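Local coordinates for protein putative methyltransferase (Porphyromonas gingivalis, PDB 3LL7) that is a putative methyltransferase that probably transfers a methyl group from S-adenosylmethionine to a substrate not yet identified, at residues A[83-87]-A[238-242]; A[97-103]-A[118-122]; A[106-110]-A[135-139]; A[164-170]-A[202-208]. Where two conformers were deposited one is given. Residue numbers count along the deposited sequence, not the author numbering.

Overall arrangement
Interactions 2 and 4 are parallel strand pairs of one sheet, their centres about 10 Å apart, joined where strand 96-99 lies beside strand 166-173. Interaction 3 packs two helices on that sheet, its centre about 11 Å from that of interaction 2, with Phe108 and Ile135 resting on residues of the latter. Interaction 1 adds the strand next to 204-209 in the sheet, antiparallel to it (centres of interactions 1 and 4 about 13 Å apart), and the helix that leads into the fold. Asp107 of interaction 3 reaches two others: its OD2 is hydrogen-bonded to Tyr168 OH at 2.7 Å, and its OD1 makes a long, weak ion pair with Lys87 NZ at 3.3 Å. Formate lies close to Gly103 and Asp107, and ethanediol close to Gly103 and Asp170, perhaps marking the pocket where class I relatives hold cofactor.

Interaction 1: A[83-87]-A[238-242]; sequences TSSYK and KELLV
Residues 83-86 of helix 81-86, and Lys87 after them, rest on strand 236-244, which lies between strands 225-233 and 204-209 in the sheet. The nearest CA pairs are Thr83 with Lys238 at 7.5 Å and Lys87 with Leu241 at 8.5 Å, so side chains and not backbones meet. The strand is extended from Glu239 on; Lys238, with psi -34°, belongs to a classic beta bulge in which Lys238 and Glu239 both face Val231. The CB atoms of both point toward the helix, as does that of Leu241. The ionic part centres on Glu239, in the p rotamer. Lys87 (chi1 m, chi2 and chi3 t, chi4 p) curls back, and NZ forms a salt bridge with Glu239 OE2 at 2.8 Å, a weak hydrogen bond to Glu239 OE1 at 3.2 Å and another weak one to Thr83 O, also at 3.2 Å. Thr83 OG1 lies 3.3 Å from Glu239 OE1. The apolar part flanks this: Leu241 CD1 meets the edge of the Tyr86 ring at CD2, 3.9 Å away, and Thr83 CG2 lies 3.7 Å from Lys238 CB. Tyr86 sends its hydroxyl on to His229, and Lys238 leads its amine away to Glu236. Lysine suits this buried place because its long chain can reach a carboxylate and a main-chain carbonyl of the helix together; the charges of Lys87 and Glu239 largely compensate each other, with Asp107 as a second, long and weak ion partner of the lysine.

Interaction 2: A[97-103]-A[118-122]; sequences VVDLTGG and GIYIE
Ile121, Tyr120 and Ile119 give up the most surface here, and they set out how strand 118-122 runs beside strand 97-99. The strands are parallel, 7° apart with axes 4.6 Å from each other, and Val97 pairs with Gly118, Val98 with Ile119 and Asp99 with Tyr120. Ile119 receives and gives: its N bonds to Val97 O (2.9 Å) and its O accepts from Asp99 N (2.8 Å), while its CB meets Val98 CG2 at 4.1 Å. Ile121, chi1 m and chi2 t, continues the ladder with N to Asp99 O at 2.9 Å and sets CD1 4.2 Å from Val98 CG1; beta-branched side chains suit such extended, buried strands. Tyr120 leaves on the other face, with Asp99, in a t rotamer that carries its ring along the strand until OH donates to Gly103 O at 2.6 Å. Beyond Asp99 the chain turns: Asp99 OD1 accepts from Thr101 N (3.2 Å), an Asx turn, and from Gly102 N (3.1 Å), an Asx motif. Gly102 has phi 56° and psi -126°, where a CB would strike Ile121 O and Glu122 CB; Gly103, at 103° and -144°, could hardly carry one either. Thr101 OG1 bonds to Asp170 N, and Glu122 OE2 to Asn124 N. A glycine turn after the first strand, with an acidic residue at the end of the second beside it, is consistent with the S-adenosylmethionine site of class I methyltransferases.

Interaction 3: A[106-110]-A[135-139]; sequences IDFIA and IPLLL. With FMT (formic acid), chain D.
Ile109 is the bump of this contact. It projects from regular helix 106-112 with chi1 and chi2 both m, and its CD1 drops into a hollow lined by Leu138 CB at 3.8 Å, Ile135 CG1 at 4.1 Å and Leu139 CD2 at 4.1 Å. The hollow belongs to the weakly bonded end of helix 125-138 (Ile135, Leu138), kinked at Pro136, and to Leu139 just after it, where the chain becomes extended. Leu139 CA approaches Ile109 CA to 6.8 Å, the nearest pair. The preceding residue, Phe108 (chi1 t), lays its ring beside Ile135, CD2 to Ile135 CD1 at 3.8 Å. Branched aliphatic chains and a ring suit a joint made by apolar packing, with no hydrogen bond between the segments. Away from this seam, Asp107 N donates to formate O1 at 3.2 Å, a molecule probably from the crystallisation liquor, in what may be the cofactor pocket. Both helices lie on one side of the sheet: Phe108, Ile135 and Leu139 touch Val145 of strand 144-149, while Trp61 of helix 59-62 packs on Ile106 and Leu138.

Interaction 4: A[164-170]-A[202-208]; sequences PDYIYVD and CSSILAK
Ile167 and Val169 share a sheet face with Ile205 and Ala207, and this face forms the apolar centre. Val169 CG1 (chi1 p) lies 3.8 Å from Ala207 CB and 4.2 Å from Ile205 CG2; Ile167 CB is 4.1 Å from Ile205 CG1 and its CD1 3.8 Å from Cys202 CB. Small alanine leaves room for valine beside it, and leucines of helix 191-198 cover the face. Across the sheet, Tyr168 CD1 meets Leu206 CD2 at 3.9 Å. Strands 166-169 and 204-208 run parallel, axes 4.7 Å apart and crossing at -17°. Register pairs Tyr166 with Ser204 through Val169 with Ala207. The ladder is Ser204 N to Asp165 O (3.1 Å), Ile167 N to Ser204 O (3.0 Å), Leu206 N to Ile167 O (2.8 Å), Val169 N to Leu206 O (3.0 Å) and Lys208 N to Val169 O (2.9 Å). At the N-terminal rim a water bridges Asp165 OD1 (2.8 Å) and Ser203 OG (2.7 Å), while Asp165 OD2 accepts from Lys96 N. At the other rim Lys208 NZ salt-bridges Asp170 OD2 at 3.1 Å and also bonds Ser79; Tyr168 OH bonds Asp107. An aspartate just after residues 166-169, beside bound ethanediol, is consistent with the fourth strand's tip in the Rossmann-like methyltransferase fold, which in relatives borders the active site.

Interaction 1: A[83-87]-A[238-242]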
loop_
_atom_site.group_PDB
_atom_site.type_symbol
_atom_site.label_atom_id
_atom_site.label_comp_id
_atom_site.label_asym_id
_atom_site.label_seq_id
_atom_site.Cartn_x
_atom_site.Cartn_y
_atom_site.Cartn_z
ATOM N N THR A 83 1.628 4.172 4.630
ATOM C CA THR A 83 1.236 2.802 4.972
ATOM C C THR A 83 2.030 2.277 6.150
ATOM O O THR A 83 1.483 1.566 7.009
ATOM C CB THR A 83 1.383 1.834 3.793
ATOM O OG1 THR A 83 2.729 1.880 3.285
ATOM C CG2 THR A 83 0.406 2.215 2.695
ATOM N N SER A 84 3.320 2.637 6.212
ATOM C CA SER A 84 4.129 2.207 7.344
ATOM C C SER A 84 3.429 2.648 8.617
ATOM O O SER A 84 3.245 1.849 9.496
ATOM C CB SER A 84 5.548 2.760 7.284
ATOM O OG SER A 84 5.552 4.147 7.569
ATOM N N SER A 85 2.989 3.902 8.700
ATOM C CA SER A 85 2.320 4.368 9.938
ATOM C C SER A 85 0.946 3.772 10.287
ATOM O O SER A 85 0.571 3.731 11.471
ATOM C CB SER A 85 2.284 5.900 10.025
ATOM O OG SER A 85 1.929 6.516 8.789
ATOM N N TYR A 86 0.171 3.353 9.280
ATOM C CA TYR A 86 -1.092 2.632 9.523
ATOM C C TYR A 86 -0.867 1.352 10.318
ATOM O O TYR A 86 -1.676 0.977 11.159
ATOM C CB TYR A 86 -1.753 2.255 8.189
ATOM C CG TYR A 86 -3.036 1.445 8.322
ATOM C CD1 TYR A 86 -4.242 2.056 8.672
ATOM C CD2 TYR A 86 -3.042 0.063 8.080
ATOM C CE1 TYR A 86 -5.416 1.327 8.785
ATOM C CE2 TYR A 86 -4.208 -0.670 8.170
ATOM C CZ TYR A 86 -5.389 -0.037 8.539
ATOM O OH TYR A 86 -6.530 -0.738 8.628
ATOM N N LYS A 87 0.236 0.672 10.027
ATOM C CA LYS A 87 0.620 -0.543 10.747
ATOM C C LYS A 87 0.721 -0.328 12.248
ATOM O O LYS A 87 0.498 -1.271 13.019
ATOM C CB LYS A 87 1.980 -1.062 10.272
ATOM C CG LYS A 87 1.975 -1.594 8.859
ATOM C CD LYS A 87 3.425 -1.824 8.415
ATOM C CE LYS A 87 3.468 -2.149 6.934
ATOM N NZ LYS A 87 3.307 -0.940 6.071
ATOM N N LYS A 238 -1.607 -0.513 -1.883
ATOM C CA LYS A 238 -0.176 -0.566 -1.560
ATOM C C LYS A 238 0.214 -1.886 -0.927
ATOM O O LYS A 238 1.340 -2.381 -1.142
ATOM C CB LYS A 238 0.194 0.571 -0.588
ATOM C CG LYS A 238 0.169 1.978 -1.184
ATOM C CD LYS A 238 1.075 2.092 -2.395
ATOM C CE LYS A 238 1.168 3.527 -2.869
ATOM N NZ LYS A 238 2.034 3.606 -4.079
ATOM N N GLU A 239 -0.684 -2.477 -0.138
ATOM C CA GLU A 239 -0.348 -3.715 0.544
ATOM C C GLU A 239 -1.595 -4.427 1.073
ATOM O O GLU A 239 -2.642 -3.825 1.248
ATOM C CB GLU A 239 0.619 -3.442 1.714
ATOM C CG GLU A 239 0.049 -2.567 2.802
ATOM C CD GLU A 239 1.133 -1.912 3.681
ATOM O OE1 GLU A 239 2.132 -1.392 3.129
ATOM O OE2 GLU A 239 0.958 -1.892 4.918
ATOM N N LEU A 240 -1.456 -5.715 1.333
ATOM C CA LEU A 240 -2.429 -6.424 2.136
ATOM C C LEU A 240 -1.740 -6.712 3.471
ATOM O O LEU A 240 -0.522 -6.929 3.522
ATOM C CB LEU A 240 -2.818 -7.744 1.490
ATOM C CG LEU A 240 -3.235 -7.809 0.036
ATOM C CD1 LEU A 240 -3.999 -9.100 -0.118
ATOM C CD2 LEU A 240 -4.087 -6.625 -0.426
ATOM N N LEU A 241 -2.503 -6.688 4.551
ATOM C CA LEU A 241 -1.926 -7.007 5.842
ATOM C C LEU A 241 -2.774 -8.094 6.428
ATOM O O LEU A 241 -4.008 -8.008 6.416
ATOM C CB LEU A 241 -1.960 -5.781 6.733
ATOM C CG LEU A 241 -1.046 -4.646 6.332
ATOM C CD1 LEU A 241 -1.404 -3.390 7.118
ATOM C CD2 LEU A 241 0.410 -5.046 6.626
ATOM N N VAL A 242 -2.124 -9.151 6.899
ATOM C CA VAL A 242 -2.860 -10.252 7.500
ATOM C C VAL A 242 -2.364 -10.433 8.923
ATOM O O VAL A 242 -1.159 -10.384 9.158
ATOM C CB VAL A 242 -2.610 -11.534 6.713
ATOM C CG1 VAL A 242 -3.393 -12.648 7.311
ATOM C CG2 VAL A 242 -3.013 -11.361 5.246
#

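Interaction 2: A[97-103]-A[118-122]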
loop_
_atom_site.group_PDB
_atom_site.type_symbol
_atom_site.label_atom_id
_atom_site.label_comp_id
_atom_site.label_asym_id
_atom_site.label_seq_id
_atom_site.Cartn_x
_atom_site.Cartn_y
_atom_site.Cartn_z
ATOM N N VAL A 97 8.275 -6.349 19.917
ATOM C CA VAL A 97 8.137 -6.753 18.512
ATOM C C VAL A 97 9.418 -7.365 17.919
ATOM O O VAL A 97 10.518 -7.015 18.300
ATOM C CB VAL A 97 7.663 -5.565 17.600
ATOM C CG1 VAL A 97 6.238 -5.111 17.986
ATOM C CG2 VAL A 97 8.644 -4.407 17.676
ATOM N N VAL A 98 9.253 -8.294 16.989
ATOM C CA VAL A 98 10.361 -8.782 16.182
ATOM C C VAL A 98 9.987 -8.515 14.723
ATOM O O VAL A 98 8.891 -8.861 14.307
ATOM C CB VAL A 98 10.613 -10.305 16.397
ATOM C CG1 VAL A 98 11.704 -10.843 15.452
ATOM C CG2 VAL A 98 11.017 -10.581 17.839
ATOM N N ASP A 99 10.894 -7.894 13.971
ATOM C CA ASP A 99 10.759 -7.744 12.522
ATOM C C ASP A 99 11.752 -8.684 11.830
ATOM O O ASP A 99 12.964 -8.462 11.897
ATOM C CB ASP A 99 11.048 -6.286 12.158
ATOM C CG ASP A 99 10.897 -5.992 10.679
ATOM O OD1 ASP A 99 10.879 -6.909 9.831
ATOM O OD2 ASP A 99 10.782 -4.789 10.368
ATOM N N LEU A 100 11.225 -9.713 11.168
ATOM C CA LEU A 100 12.010 -10.823 10.623
ATOM C C LEU A 100 12.714 -10.509 9.324
ATOM O O LEU A 100 13.671 -11.221 8.944
ATOM C CB LEU A 100 11.123 -12.040 10.377
ATOM C CG LEU A 100 10.407 -12.698 11.558
ATOM C CD1 LEU A 100 9.631 -13.899 11.027
ATOM C CD2 LEU A 100 11.347 -13.131 12.694
ATOM N N THR A 101 12.214 -9.520 8.597
ATOM C CA THR A 101 12.625 -9.343 7.216
ATOM C C THR A 101 13.388 -8.040 7.016
ATOM O O THR A 101 13.970 -7.810 5.952
ATOM C CB THR A 101 11.416 -9.441 6.257
ATOM O OG1 THR A 101 10.275 -8.794 6.845
ATOM C CG2 THR A 101 11.076 -10.912 5.988
ATOM N N GLY A 102 13.353 -7.190 8.040
ATOM C CA GLY A 102 14.120 -5.961 8.088
ATOM C C GLY A 102 13.922 -4.994 6.937
ATOM O O GLY A 102 12.811 -4.588 6.644
ATOM N N GLY A 103 15.037 -4.624 6.324
ATOM C CA GLY A 103 15.122 -3.700 5.184
ATOM C C GLY A 103 15.595 -2.304 5.605
ATOM O O GLY A 103 16.432 -2.168 6.495
ATOM N N GLY A 118 12.243 -3.956 20.670
ATOM C CA GLY A 118 12.188 -4.615 19.371
ATOM C C GLY A 118 13.475 -5.288 18.947
ATOM O O GLY A 118 14.579 -4.882 19.348
ATOM N N ILE A 119 13.327 -6.345 18.165
ATOM C CA ILE A 119 14.453 -6.977 17.477
ATOM C C ILE A 119 14.213 -6.842 15.980
ATOM O O ILE A 119 13.155 -7.206 15.473
ATOM C CB ILE A 119 14.587 -8.493 17.860
ATOM C CG1 ILE A 119 14.791 -8.647 19.375
ATOM C CG2 ILE A 119 15.719 -9.160 17.054
ATOM C CD1 ILE A 119 14.895 -10.118 19.884
ATOM N N TYR A 120 15.208 -6.307 15.283
ATOM C CA TYR A 120 15.164 -6.125 13.852
ATOM C C TYR A 120 16.165 -7.135 13.328
ATOM O O TYR A 120 17.267 -7.258 13.888
ATOM C CB TYR A 120 15.620 -4.693 13.547
ATOM C CG TYR A 120 16.178 -4.436 12.157
ATOM C CD1 TYR A 120 15.465 -3.678 11.245
ATOM C CD2 TYR A 120 17.452 -4.891 11.786
ATOM C CE1 TYR A 120 15.979 -3.398 9.960
ATOM C CE2 TYR A 120 17.976 -4.619 10.508
ATOM C CZ TYR A 120 17.211 -3.867 9.600
ATOM O OH TYR A 120 17.705 -3.567 8.345
ATOM N N ILE A 121 15.795 -7.865 12.288
ATOM C CA ILE A 121 16.659 -8.886 11.686
ATOM C C ILE A 121 16.685 -8.681 10.182
ATOM O O ILE A 121 15.627 -8.570 9.548
ATOM C CB ILE A 121 16.147 -10.344 12.000
ATOM C CG1 ILE A 121 16.011 -10.540 13.519
ATOM C CG2 ILE A 121 17.104 -11.369 11.370
ATOM C CD1 ILE A 121 15.496 -11.925 13.996
ATOM N N GLU A 122 17.873 -8.602 9.595
ATOM C CA GLU A 122 18.003 -8.383 8.157
ATOM C C GLU A 122 19.110 -9.250 7.584
ATOM O O GLU A 122 20.248 -9.215 8.076
ATOM C CB GLU A 122 18.300 -6.898 7.890
ATOM C CG GLU A 122 18.910 -6.568 6.527
ATOM C CD GLU A 122 17.978 -6.925 5.352
ATOM O OE1 GLU A 122 16.746 -6.698 5.424
ATOM O OE2 GLU A 122 18.478 -7.472 4.354
#

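Interaction 3: A[106-110]-A[135-139]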
loop_
_atom_site.group_PDB
_atom_site.type_symbol
_atom_site.label_atom_id
_atom_site.label_comp_id
_atom_site.label_asym_id
_atom_site.label_seq_id
_atom_site.Cartn_x
_atom_site.Cartn_y
_atom_site.Cartn_z
ATOM N N ILE A 106 11.732 1.225 7.830
ATOM C CA ILE A 106 10.617 2.135 8.068
ATOM C C ILE A 106 9.389 1.453 8.685
ATOM O O ILE A 106 8.669 2.081 9.467
ATOM C CB ILE A 106 10.229 2.932 6.828
ATOM C CG1 ILE A 106 9.254 4.050 7.220
ATOM C CG2 ILE A 106 9.676 2.001 5.766
ATOM C CD1 ILE A 106 8.837 4.947 6.088
ATOM N N ASP A 107 9.154 0.182 8.350
ATOM C CA ASP A 107 8.105 -0.576 9.023
ATOM C C ASP A 107 8.500 -0.805 10.491
ATOM O O ASP A 107 7.676 -0.636 11.388
ATOM C CB ASP A 107 7.836 -1.901 8.282
ATOM C CG ASP A 107 7.122 -1.691 6.934
ATOM O OD1 ASP A 107 6.471 -0.651 6.756
ATOM O OD2 ASP A 107 7.197 -2.572 6.052
ATOM N N PHE A 108 9.756 -1.178 10.737
ATOM C CA PHE A 108 10.210 -1.439 12.099
ATOM C C PHE A 108 10.038 -0.174 12.922
ATOM O O PHE A 108 9.521 -0.240 14.027
ATOM C CB PHE A 108 11.683 -1.843 12.128
ATOM C CG PHE A 108 12.213 -2.123 13.491
ATOM C CD1 PHE A 108 11.843 -3.283 14.164
ATOM C CD2 PHE A 108 13.147 -1.266 14.090
ATOM C CE1 PHE A 108 12.370 -3.588 15.443
ATOM C CE2 PHE A 108 13.672 -1.555 15.368
ATOM C CZ PHE A 108 13.275 -2.719 16.045
ATOM N N ILE A 109 10.422 0.970 12.356
ATOM C CA ILE A 109 10.274 2.266 13.048
ATOM C C ILE A 109 8.788 2.542 13.381
ATOM O O ILE A 109 8.469 2.994 14.490
ATOM C CB ILE A 109 10.890 3.432 12.217
ATOM C CG1 ILE A 109 12.409 3.226 12.036
ATOM C CG2 ILE A 109 10.615 4.802 12.857
ATOM C CD1 ILE A 109 13.181 3.327 13.300
ATOM N N ALA A 110 7.894 2.219 12.440
ATOM C CA ALA A 110 6.453 2.433 12.666
ATOM C C ALA A 110 5.960 1.547 13.801
ATOM O O ALA A 110 5.146 1.985 14.598
ATOM C CB ALA A 110 5.635 2.190 11.402
ATOM N N ILE A 135 18.555 3.476 12.587
ATOM C CA ILE A 135 17.457 3.192 13.533
ATOM C C ILE A 135 17.551 4.031 14.830
ATOM O O ILE A 135 16.564 4.692 15.197
ATOM C CB ILE A 135 17.227 1.650 13.754
ATOM C CG1 ILE A 135 16.515 1.042 12.543
ATOM C CG2 ILE A 135 16.449 1.382 15.055
ATOM C CD1 ILE A 135 16.524 -0.535 12.501
ATOM N N PRO A 136 18.728 4.065 15.500
ATOM C CA PRO A 136 18.815 4.899 16.711
ATOM C C PRO A 136 18.616 6.408 16.489
ATOM O O PRO A 136 18.258 7.111 17.430
ATOM C CB PRO A 136 20.228 4.622 17.243
ATOM C CG PRO A 136 20.603 3.324 16.669
ATOM C CD PRO A 136 19.963 3.285 15.304
ATOM N N LEU A 137 18.838 6.903 15.273
ATOM C CA LEU A 137 18.588 8.320 14.972
ATOM C C LEU A 137 17.101 8.617 14.739
ATOM O O LEU A 137 16.676 9.784 14.683
ATOM C CB LEU A 137 19.407 8.747 13.757
ATOM C CG LEU A 137 20.907 8.452 13.896
ATOM C CD1 LEU A 137 21.607 8.636 12.586
ATOM C CD2 LEU A 137 21.523 9.334 14.984
ATOM N N LEU A 138 16.312 7.559 14.567
ATOM C CA LEU A 138 14.904 7.715 14.226
ATOM C C LEU A 138 13.943 7.366 15.357
ATOM O O LEU A 138 12.762 7.687 15.275
ATOM C CB LEU A 138 14.561 6.883 12.988
ATOM C CG LEU A 138 15.191 7.351 11.668
ATOM C CD1 LEU A 138 15.448 6.168 10.724
ATOM C CD2 LEU A 138 14.351 8.452 11.002
ATOM N N LEU A 139 14.440 6.694 16.390
ATOM C CA LEU A 139 13.574 6.261 17.476
ATOM C C LEU A 139 13.390 7.385 18.481
ATOM O O LEU A 139 14.353 8.097 18.779
ATOM C CB LEU A 139 14.159 5.059 18.209
ATOM C CG LEU A 139 14.356 3.700 17.534
ATOM C CD1 LEU A 139 15.359 2.929 18.382
ATOM C CD2 LEU A 139 13.083 2.932 17.402
HETATM C C FMT D . 10.808 -1.377 5.097
HETATM O O1 FMT D . 10.861 -1.589 6.307
HETATM O O2 FMT D . 11.769 -0.975 4.439
#

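Interaction 4: A[164-170]-A[202-208]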
loop_
_atom_site.group_PDB
_atom_site.type_symbol
_atom_site.label_atom_id
_atom_site.label_comp_id
_atom_site.label_asym_id
_atom_site.label_seq_id
_atom_site.Cartn_x
_atom_site.Cartn_y
_atom_site.Cartn_z
ATOM N N PRO A 164 7.959 -12.281 21.823
ATOM C CA PRO A 164 7.389 -10.968 21.506
ATOM C C PRO A 164 5.860 -10.973 21.447
ATOM O O PRO A 164 5.242 -12.029 21.244
ATOM C CB PRO A 164 7.965 -10.680 20.115
ATOM C CG PRO A 164 8.069 -12.047 19.504
ATOM C CD PRO A 164 8.615 -12.875 20.643
ATOM N N ASP A 165 5.265 -9.799 21.632
ATOM C CA ASP A 165 3.818 -9.644 21.479
ATOM C C ASP A 165 3.492 -9.788 20.000
ATOM O O ASP A 165 2.492 -10.404 19.641
ATOM C CB ASP A 165 3.377 -8.288 22.025
ATOM C CG ASP A 165 3.592 -8.174 23.526
ATOM O OD1 ASP A 165 2.794 -8.773 24.265
ATOM O OD2 ASP A 165 4.542 -7.485 23.971
ATOM N N TYR A 166 4.365 -9.257 19.146
ATOM C CA TYR A 166 4.166 -9.335 17.695
ATOM C C TYR A 166 5.397 -9.718 16.893
ATOM O O TYR A 166 6.518 -9.289 17.191
ATOM C CB TYR A 166 3.621 -8.023 17.149
ATOM C CG TYR A 166 2.539 -7.400 17.973
ATOM C CD1 TYR A 166 1.195 -7.688 17.728
ATOM C CD2 TYR A 166 2.853 -6.504 18.999
ATOM C CE1 TYR A 166 0.180 -7.104 18.503
ATOM C CE2 TYR A 166 1.852 -5.907 19.760
ATOM C CZ TYR A 166 0.523 -6.215 19.506
ATOM O OH TYR A 166 -0.452 -5.604 20.259
ATOM N N ILE A 167 5.177 -10.561 15.892
ATOM C CA ILE A 167 6.196 -10.895 14.915
ATOM C C ILE A 167 5.723 -10.376 13.556
ATOM O O ILE A 167 4.648 -10.763 13.064
ATOM C CB ILE A 167 6.497 -12.420 14.867
ATOM C CG1 ILE A 167 7.155 -12.867 16.182
ATOM C CG2 ILE A 167 7.411 -12.755 13.706
ATOM C CD1 ILE A 167 7.293 -14.359 16.344
ATOM N N TYR A 168 6.530 -9.498 12.971
ATOM C CA TYR A 168 6.217 -8.872 11.688
ATOM C C TYR A 168 7.098 -9.459 10.575
ATOM O O TYR A 168 8.303 -9.680 10.773
ATOM C CB TYR A 168 6.395 -7.355 11.805
ATOM C CG TYR A 168 6.179 -6.630 10.512
ATOM C CD1 TYR A 168 4.894 -6.462 9.986
ATOM C CD2 TYR A 168 7.267 -6.142 9.784
ATOM C CE1 TYR A 168 4.709 -5.777 8.758
ATOM C CE2 TYR A 168 7.096 -5.496 8.579
ATOM C CZ TYR A 168 5.820 -5.325 8.069
ATOM O OH TYR A 168 5.668 -4.666 6.876
ATOM N N VAL A 169 6.489 -9.744 9.425
ATOM C CA VAL A 169 7.208 -10.287 8.289
ATOM C C VAL A 169 6.713 -9.656 6.980
ATOM O O VAL A 169 5.515 -9.490 6.765
ATOM C CB VAL A 169 7.143 -11.858 8.287
ATOM C CG1 VAL A 169 5.688 -12.372 8.217
ATOM C CG2 VAL A 169 8.068 -12.491 7.220
ATOM N N ASP A 170 7.653 -9.317 6.114
ATOM C CA ASP A 170 7.344 -8.755 4.791
ATOM C C ASP A 170 8.118 -9.587 3.770
ATOM O O ASP A 170 9.256 -9.257 3.433
ATOM C CB ASP A 170 7.743 -7.258 4.780
ATOM C CG ASP A 170 7.629 -6.601 3.406
ATOM O OD1 ASP A 170 7.016 -7.187 2.490
ATOM O OD2 ASP A 170 8.188 -5.482 3.244
ATOM N N CYS A 202 4.415 -15.873 20.173
ATOM C CA CYS A 202 3.993 -14.486 20.069
ATOM C C CYS A 202 2.483 -14.408 20.264
ATOM O O CYS A 202 1.795 -15.446 20.270
ATOM C CB CYS A 202 4.412 -13.890 18.713
ATOM S SG CYS A 202 3.614 -14.653 17.282
ATOM N N SER A 203 1.968 -13.197 20.465
ATOM C CA SER A 203 0.522 -12.996 20.501
ATOM C C SER A 203 -0.051 -13.057 19.087
ATOM O O SER A 203 -0.984 -13.822 18.837
ATOM C CB SER A 203 0.146 -11.681 21.193
ATOM O OG SER A 203 0.420 -11.743 22.587
ATOM N N SER A 204 0.523 -12.267 18.171
ATOM C CA SER A 204 0.146 -12.314 16.762
ATOM C C SER A 204 1.338 -12.241 15.817
ATOM O O SER A 204 2.378 -11.682 16.170
ATOM C CB SER A 204 -0.780 -11.146 16.420
ATOM O OG SER A 204 -2.064 -11.344 16.985
ATOM N N ILE A 205 1.172 -12.810 14.627
ATOM C CA ILE A 205 2.056 -12.522 13.502
ATOM C C ILE A 205 1.320 -11.579 12.553
ATOM O O ILE A 205 0.146 -11.827 12.227
ATOM C CB ILE A 205 2.430 -13.775 12.702
ATOM C CG1 ILE A 205 3.335 -14.711 13.541
ATOM C CG2 ILE A 205 3.153 -13.394 11.405
ATOM C CD1 ILE A 205 3.493 -16.080 12.923
ATOM N N LEU A 206 2.023 -10.539 12.107
ATOM C CA LEU A 206 1.477 -9.564 11.127
ATOM C C LEU A 206 2.338 -9.688 9.871
ATOM O O LEU A 206 3.562 -9.493 9.946
ATOM C CB LEU A 206 1.567 -8.140 11.679
ATOM C CG LEU A 206 0.957 -7.019 10.807
ATOM C CD1 LEU A 206 -0.574 -7.213 10.610
ATOM C CD2 LEU A 206 1.288 -5.627 11.358
ATOM N N ALA A 207 1.724 -10.078 8.760
ATOM C CA ALA A 207 2.433 -10.268 7.501
ATOM C C ALA A 207 1.969 -9.226 6.508
ATOM O O ALA A 207 0.758 -9.012 6.341
ATOM C CB ALA A 207 2.176 -11.657 6.944
ATOM N N LYS A 208 2.935 -8.573 5.868
ATOM C CA LYS A 208 2.634 -7.612 4.818
ATOM C C LYS A 208 2.828 -8.300 3.494
ATOM O O LYS A 208 3.913 -8.806 3.205
ATOM C CB LYS A 208 3.585 -6.415 4.895
ATOM C CG LYS A 208 3.400 -5.449 3.712
ATOM C CD LYS A 208 4.538 -4.420 3.753
ATOM C CE LYS A 208 5.086 -4.121 2.399
ATOM N NZ LYS A 208 6.249 -3.198 2.550
HETATM O O HOH W 1 0.157 -9.192 23.449
#